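Local coordinates for protein pullulanase (Bacillus acidopullulyticus, PDB 2WAN) that hydrolyses alpha-1,6-glucosidic linkages in pullulan and, probably, at the branch points of starch-type polysaccharides, as a glycoside hydrolase with an alpha-amylase-type catalytic domain, at residues N162-V167 / Y244-N249; D708-G713 / N850-E855. All coordinates share one frame; numbering follows the deposited sequence.

Contact 1: residues N162-V167 / Y244-N249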
loop_
_atom_site.group_PDB
_atom_site.type_symbol
_atom_site.label_atom_id
_atom_site.label_comp_id
_atom_site.label_asym_id
_atom_site.label_seq_id
_atom_site.Cartn_x
_atom_site.Cartn_y
_atom_site.Cartn_z
ATOM N N ASN A 162 13.778 21.254 -16.055
ATOM C CA ASN A 162 13.255 21.837 -14.826
ATOM C C ASN A 162 11.866 22.409 -15.034
ATOM O O ASN A 162 11.635 23.135 -15.996
ATOM C CB ASN A 162 14.193 22.917 -14.294
ATOM C CG ASN A 162 15.542 22.367 -13.899
ATOM O OD1 ASN A 162 15.658 21.210 -13.505
ATOM N ND2 ASN A 162 16.573 23.195 -14.002
ATOM N N PRO A 163 10.923 22.064 -14.141
ATOM C CA PRO A 163 9.582 22.629 -14.255
ATOM C C PRO A 163 9.610 24.119 -13.902
ATOM O O PRO A 163 10.515 24.567 -13.193
ATOM C CB PRO A 163 8.770 21.830 -13.228
ATOM C CG PRO A 163 9.783 21.321 -12.245
ATOM C CD PRO A 163 11.055 21.129 -13.006
ATOM N N VAL A 164 8.668 24.879 -14.449
ATOM C CA VAL A 164 8.511 26.276 -14.047
ATOM C C VAL A 164 7.088 26.523 -13.559
ATOM O O VAL A 164 6.104 26.236 -14.253
ATOM C CB VAL A 164 8.985 27.332 -15.122
ATOM C CG1 VAL A 164 9.966 26.734 -16.143
ATOM C CG2 VAL A 164 7.823 28.077 -15.781
ATOM N N THR A 165 7.009 27.026 -12.332
ATOM C CA THR A 165 5.750 27.372 -11.698
ATOM C C THR A 165 5.707 28.895 -11.651
ATOM O O THR A 165 6.368 29.506 -10.817
ATOM C CB THR A 165 5.662 26.772 -10.271
ATOM O OG1 THR A 165 5.869 25.360 -10.343
ATOM C CG2 THR A 165 4.300 27.037 -9.636
ATOM N N ALA A 166 4.946 29.475 -12.575
ATOM C CA ALA A 166 4.833 30.924 -12.729
ATOM C C ALA A 166 3.374 31.332 -12.620
ATOM O O ALA A 166 2.551 30.976 -13.464
ATOM C CB ALA A 166 5.417 31.364 -14.059
ATOM N N VAL A 167 3.064 32.081 -11.567
ATOM C CA VAL A 167 1.697 32.472 -11.272
ATOM C C VAL A 167 1.541 33.978 -11.430
ATOM O O VAL A 167 2.336 34.752 -10.878
ATOM C CB VAL A 167 1.309 32.074 -9.822
ATOM C CG1 VAL A 167 -0.059 32.658 -9.446
ATOM C CG2 VAL A 167 1.356 30.540 -9.630
ATOM N N TYR A 244 5.350 34.988 -19.683
ATOM C CA TYR A 244 6.601 34.888 -18.947
ATOM C C TYR A 244 7.618 34.101 -19.743
ATOM O O TYR A 244 7.329 32.995 -20.202
ATOM C CB TYR A 244 6.388 34.253 -17.566
ATOM C CG TYR A 244 7.664 33.966 -16.811
ATOM C CD1 TYR A 244 8.472 35.005 -16.328
ATOM C CD2 TYR A 244 8.070 32.647 -16.566
ATOM C CE1 TYR A 244 9.653 34.734 -15.625
ATOM C CE2 TYR A 244 9.251 32.368 -15.871
ATOM C CZ TYR A 244 10.033 33.414 -15.399
ATOM O OH TYR A 244 11.188 33.139 -14.705
ATOM N N ILE A 245 8.807 34.677 -19.912
ATOM C CA ILE A 245 9.892 34.018 -20.650
ATOM C C ILE A 245 10.994 33.556 -19.699
ATOM O O ILE A 245 11.723 34.380 -19.146
ATOM C CB ILE A 245 10.504 34.938 -21.754
ATOM C CG1 ILE A 245 9.414 35.639 -22.579
ATOM C CG2 ILE A 245 11.493 34.150 -22.625
ATOM C CD1 ILE A 245 8.626 34.739 -23.508
ATOM N N PRO A 246 11.118 32.231 -19.495
ATOM C CA PRO A 246 12.112 31.691 -18.554
ATOM C C PRO A 246 13.574 32.111 -18.831
ATOM O O PRO A 246 14.303 32.423 -17.891
ATOM C CB PRO A 246 11.933 30.171 -18.693
ATOM C CG PRO A 246 10.489 30.015 -19.084
ATOM C CD PRO A 246 10.226 31.181 -20.016
ATOM N N SER A 247 13.990 32.144 -20.099
ATOM C CA SER A 247 15.389 32.480 -20.448
ATOM C C SER A 247 15.837 33.855 -19.938
ATOM O O SER A 247 16.974 34.018 -19.495
ATOM C CB SER A 247 15.631 32.384 -21.961
ATOM O OG SER A 247 14.735 33.210 -22.685
ATOM N N THR A 248 14.928 34.825 -19.981
ATOM C CA THR A 248 15.248 36.216 -19.664
ATOM C C THR A 248 14.513 36.747 -18.425
ATOM O O THR A 248 14.762 37.879 -17.985
ATOM C CB THR A 248 14.878 37.123 -20.843
ATOM O OG1 THR A 248 13.475 36.999 -21.107
ATOM C CG2 THR A 248 15.662 36.738 -22.112
ATOM N N ASN A 249 13.596 35.940 -17.881
ATOM C CA ASN A 249 12.687 36.374 -16.806
ATOM C C ASN A 249 11.779 37.529 -17.208
ATOM O O ASN A 249 11.227 38.222 -16.349
ATOM C CB ASN A 249 13.453 36.732 -15.531
ATOM C CG ASN A 249 14.310 35.598 -15.039
ATOM O OD1 ASN A 249 15.501 35.776 -14.788
ATOM N ND2 ASN A 249 13.713 34.415 -14.909
#

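Contact 2: residues D708-G713 / N850-E855. With SO4 (sulfate ion), chain M.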
loop_
_atom_site.group_PDB
_atom_site.type_symbol
_atom_site.label_atom_id
_atom_site.label_comp_id
_atom_site.label_asym_id
_atom_site.label_seq_id
_atom_site.Cartn_x
_atom_site.Cartn_y
_atom_site.Cartn_z
ATOM N N ASP A 708 -15.428 13.897 19.394
ATOM C CA ASP A 708 -15.763 14.089 17.974
ATOM C C ASP A 708 -15.024 13.114 17.061
ATOM O O ASP A 708 -15.599 12.641 16.075
ATOM C CB ASP A 708 -15.502 15.529 17.517
ATOM C CG ASP A 708 -16.471 16.521 18.136
ATOM O OD1 ASP A 708 -17.612 16.135 18.478
ATOM O OD2 ASP A 708 -16.081 17.695 18.279
ATOM N N VAL A 709 -13.758 12.846 17.373
ATOM C CA VAL A 709 -12.977 11.862 16.613
ATOM C C VAL A 709 -13.666 10.488 16.706
ATOM O O VAL A 709 -13.855 9.780 15.701
ATOM C CB VAL A 709 -11.519 11.792 17.122
ATOM C CG1 VAL A 709 -10.822 10.553 16.624
ATOM C CG2 VAL A 709 -10.745 13.033 16.661
ATOM N N ILE A 710 -14.074 10.125 17.913
ATOM C CA ILE A 710 -14.738 8.823 18.115
ATOM C C ILE A 710 -16.082 8.756 17.398
ATOM O O ILE A 710 -16.420 7.734 16.786
ATOM C CB ILE A 710 -14.888 8.489 19.630
ATOM C CG1 ILE A 710 -13.507 8.367 20.312
ATOM C CG2 ILE A 710 -15.713 7.212 19.841
ATOM C CD1 ILE A 710 -12.509 7.370 19.653
ATOM N N LYS A 711 -16.870 9.828 17.483
ATOM C CA LYS A 711 -18.134 9.865 16.745
ATOM C C LYS A 711 -17.907 9.654 15.243
ATOM O O LYS A 711 -18.653 8.924 14.590
ATOM C CB LYS A 711 -18.860 11.190 17.002
ATOM C CG LYS A 711 -19.463 11.258 18.417
ATOM C CD LYS A 711 -19.988 12.652 18.742
ATOM C CE LYS A 711 -21.348 12.918 18.153
ATOM N NZ LYS A 711 -21.977 14.067 18.881
ATOM N N ASN A 712 -16.884 10.301 14.696
ATOM C CA ASN A 712 -16.588 10.145 13.276
ATOM C C ASN A 712 -16.187 8.718 12.907
ATOM O O ASN A 712 -16.535 8.240 11.824
ATOM C CB ASN A 712 -15.531 11.148 12.827
ATOM C CG ASN A 712 -16.133 12.460 12.417
ATOM O OD1 ASN A 712 -16.724 12.574 11.344
ATOM N ND2 ASN A 712 -16.007 13.465 13.282
ATOM N N GLY A 713 -15.474 8.047 13.813
ATOM C CA GLY A 713 -15.162 6.619 13.638
ATOM C C GLY A 713 -16.372 5.700 13.783
ATOM O O GLY A 713 -16.493 4.711 13.054
ATOM N N ASN A 850 -17.710 13.764 27.916
ATOM C CA ASN A 850 -16.720 12.736 27.635
ATOM C C ASN A 850 -17.322 11.332 27.597
ATOM O O ASN A 850 -16.734 10.379 28.086
ATOM C CB ASN A 850 -15.514 12.786 28.585
ATOM C CG ASN A 850 -14.312 12.095 27.998
ATOM O OD1 ASN A 850 -14.072 12.192 26.792
ATOM N ND2 ASN A 850 -13.575 11.352 28.818
ATOM N N THR A 851 -18.520 11.223 27.037
ATOM C CA THR A 851 -19.100 9.901 26.756
ATOM C C THR A 851 -19.685 9.984 25.359
ATOM O O THR A 851 -19.934 11.081 24.858
ATOM C CB THR A 851 -20.224 9.492 27.762
ATOM O OG1 THR A 851 -21.336 10.394 27.633
ATOM C CG2 THR A 851 -19.717 9.474 29.227
ATOM N N VAL A 852 -19.844 8.819 24.716
ATOM C CA VAL A 852 -20.435 8.723 23.384
ATOM C C VAL A 852 -21.551 7.687 23.461
ATOM O O VAL A 852 -21.322 6.540 23.876
ATOM C CB VAL A 852 -19.385 8.299 22.315
ATOM C CG1 VAL A 852 -20.052 8.009 20.966
ATOM C CG2 VAL A 852 -18.344 9.392 22.123
ATOM N N ALA A 853 -22.755 8.096 23.060
ATOM C CA ALA A 853 -23.927 7.206 23.055
ATOM C C ALA A 853 -24.655 7.314 21.740
ATOM O O ALA A 853 -24.865 8.415 21.245
ATOM C CB ALA A 853 -24.880 7.560 24.192
ATOM N N PHE A 854 -25.039 6.168 21.174
ATOM C CA PHE A 854 -25.789 6.178 19.910
ATOM C C PHE A 854 -26.845 5.106 19.849
ATOM O O PHE A 854 -26.800 4.138 20.614
ATOM C CB PHE A 854 -24.859 6.100 18.685
ATOM C CG PHE A 854 -23.997 4.870 18.642
ATOM C CD1 PHE A 854 -24.421 3.724 17.967
ATOM C CD2 PHE A 854 -22.748 4.861 19.267
ATOM C CE1 PHE A 854 -23.612 2.586 17.925
ATOM C CE2 PHE A 854 -21.930 3.730 19.223
ATOM C CZ PHE A 854 -22.352 2.594 18.543
ATOM N N GLU A 855 -27.782 5.276 18.915
ATOM C CA GLU A 855 -28.870 4.336 18.727
ATOM C C GLU A 855 -28.915 3.907 17.268
ATOM O O GLU A 855 -28.799 4.747 16.352
ATOM C CB GLU A 855 -30.205 4.981 19.129
ATOM C CG GLU A 855 -31.377 4.000 19.110
ATOM C CD GLU A 855 -32.714 4.667 19.480
ATOM O OE1 GLU A 855 -32.768 5.916 19.606
ATOM O OE2 GLU A 855 -33.702 3.929 19.659
HETATM S S SO4 M . -17.993 16.217 25.180
HETATM O O1 SO4 M . -18.691 15.050 25.718
HETATM O O2 SO4 M . -16.586 16.178 25.574
HETATM O O3 SO4 M . -18.092 16.228 23.721
HETATM O O4 SO4 M . -18.626 17.426 25.704
#

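Contact 1: residues N162-V167 / Y244-N249
Ala-166 and Tyr-244 face each other across the contact. Both point their CB toward the opposite segment. The methyl CB of Ala-166 lies 3.9 Å from CD2 of Tyr-244 and approaches the ring obliquely. The ring reaches this place because CG is anti to the backbone N (chi1 173°), which sends the phenol along its own segment toward the turn. There ND2 of Asn-249 donates a hydrogen bond of 2.8 Å to OH of Tyr-244. The bond lies close to the amide plane of Asn-249 but is bent, at 140°. It ties the far end of the ring to the turn and should limit its movement. The backbone N of Pro-246 sits over one ring face, offset toward the rim. Two residues away on each segment, CG1 of Val-164 lies 4.4 Å from CG of Pro-246, a looser apolar touch at the partly exposed margin. Ile-214 and Leu-216 of strand 208-216 pack on both Ala-166 and Tyr-244. The strands 166-170 and 238-245 belong to two different antiparallel sheets. Side chains from the two sheets meet between them, as expected of the beta-sandwich of a pullulanase X25 domain.

Contact 2: residues D708-G713 / N850-E855
Apolar packing carries this contact, and Val-852 is at its centre. Its two methyls divide the work. CG2 meets CG2 of Ile-710 at 4.1 Å, and CG1 lies 4.2 Å from CG of Lys-711. With CG1 of Val-852 anti to the backbone N (chi1 172°), the two methyls fork toward neighbouring residues of the helix. Ile-710 offers its CG2 branch, while its CG1-CD1 branch turns from the strand. Lys-711 uses the aliphatic root of its chain. Further along, the chain bends at chi3 (80°), and the lysine makes a cation-pi interaction with Phe-844 of strand 842-844, which also packs on Val-852.

Polar contacts are made within the helix and to the sulfate, not between the two segments. Asp-708 O accepts from Asn-712 N at 3.0 Å and from Asn-712 ND2 at 2.9 Å, from opposite faces of its carbonyl plane. The ND2 donor stands 44° out of that plane. Asn-850 N gives a 2.7 Å hydrogen bond to O1 of a sulfate ion, which probably came from the crystallisation liquor.

The helix and the all-beta domain are therefore joined here by methyl and methylene contacts, with the charge of Lys-711 directed to an aromatic ring.

Overall arrangement
The two contacts are separate parts of a long, multidomain chain. Contact 1 lies within the X25 domain, and its centre is about 36 Å from the centre of the chain. Contact 2 joins helix 707-714 to the C-terminal all-beta domain, with its centre about 29 Å from there. Their own centres are about 51 Å apart, and their nearest atoms about 33 Å. The eight-stranded parallel barrel of the catalytic domain is built from residues between the two contacts and partly from strands inside the span of contact 2. The sulfate ion belongs to contact 2 alone. An acetate ion, probably from the crystallisation liquor, lies about 4 Å from the side chain of Lys-711.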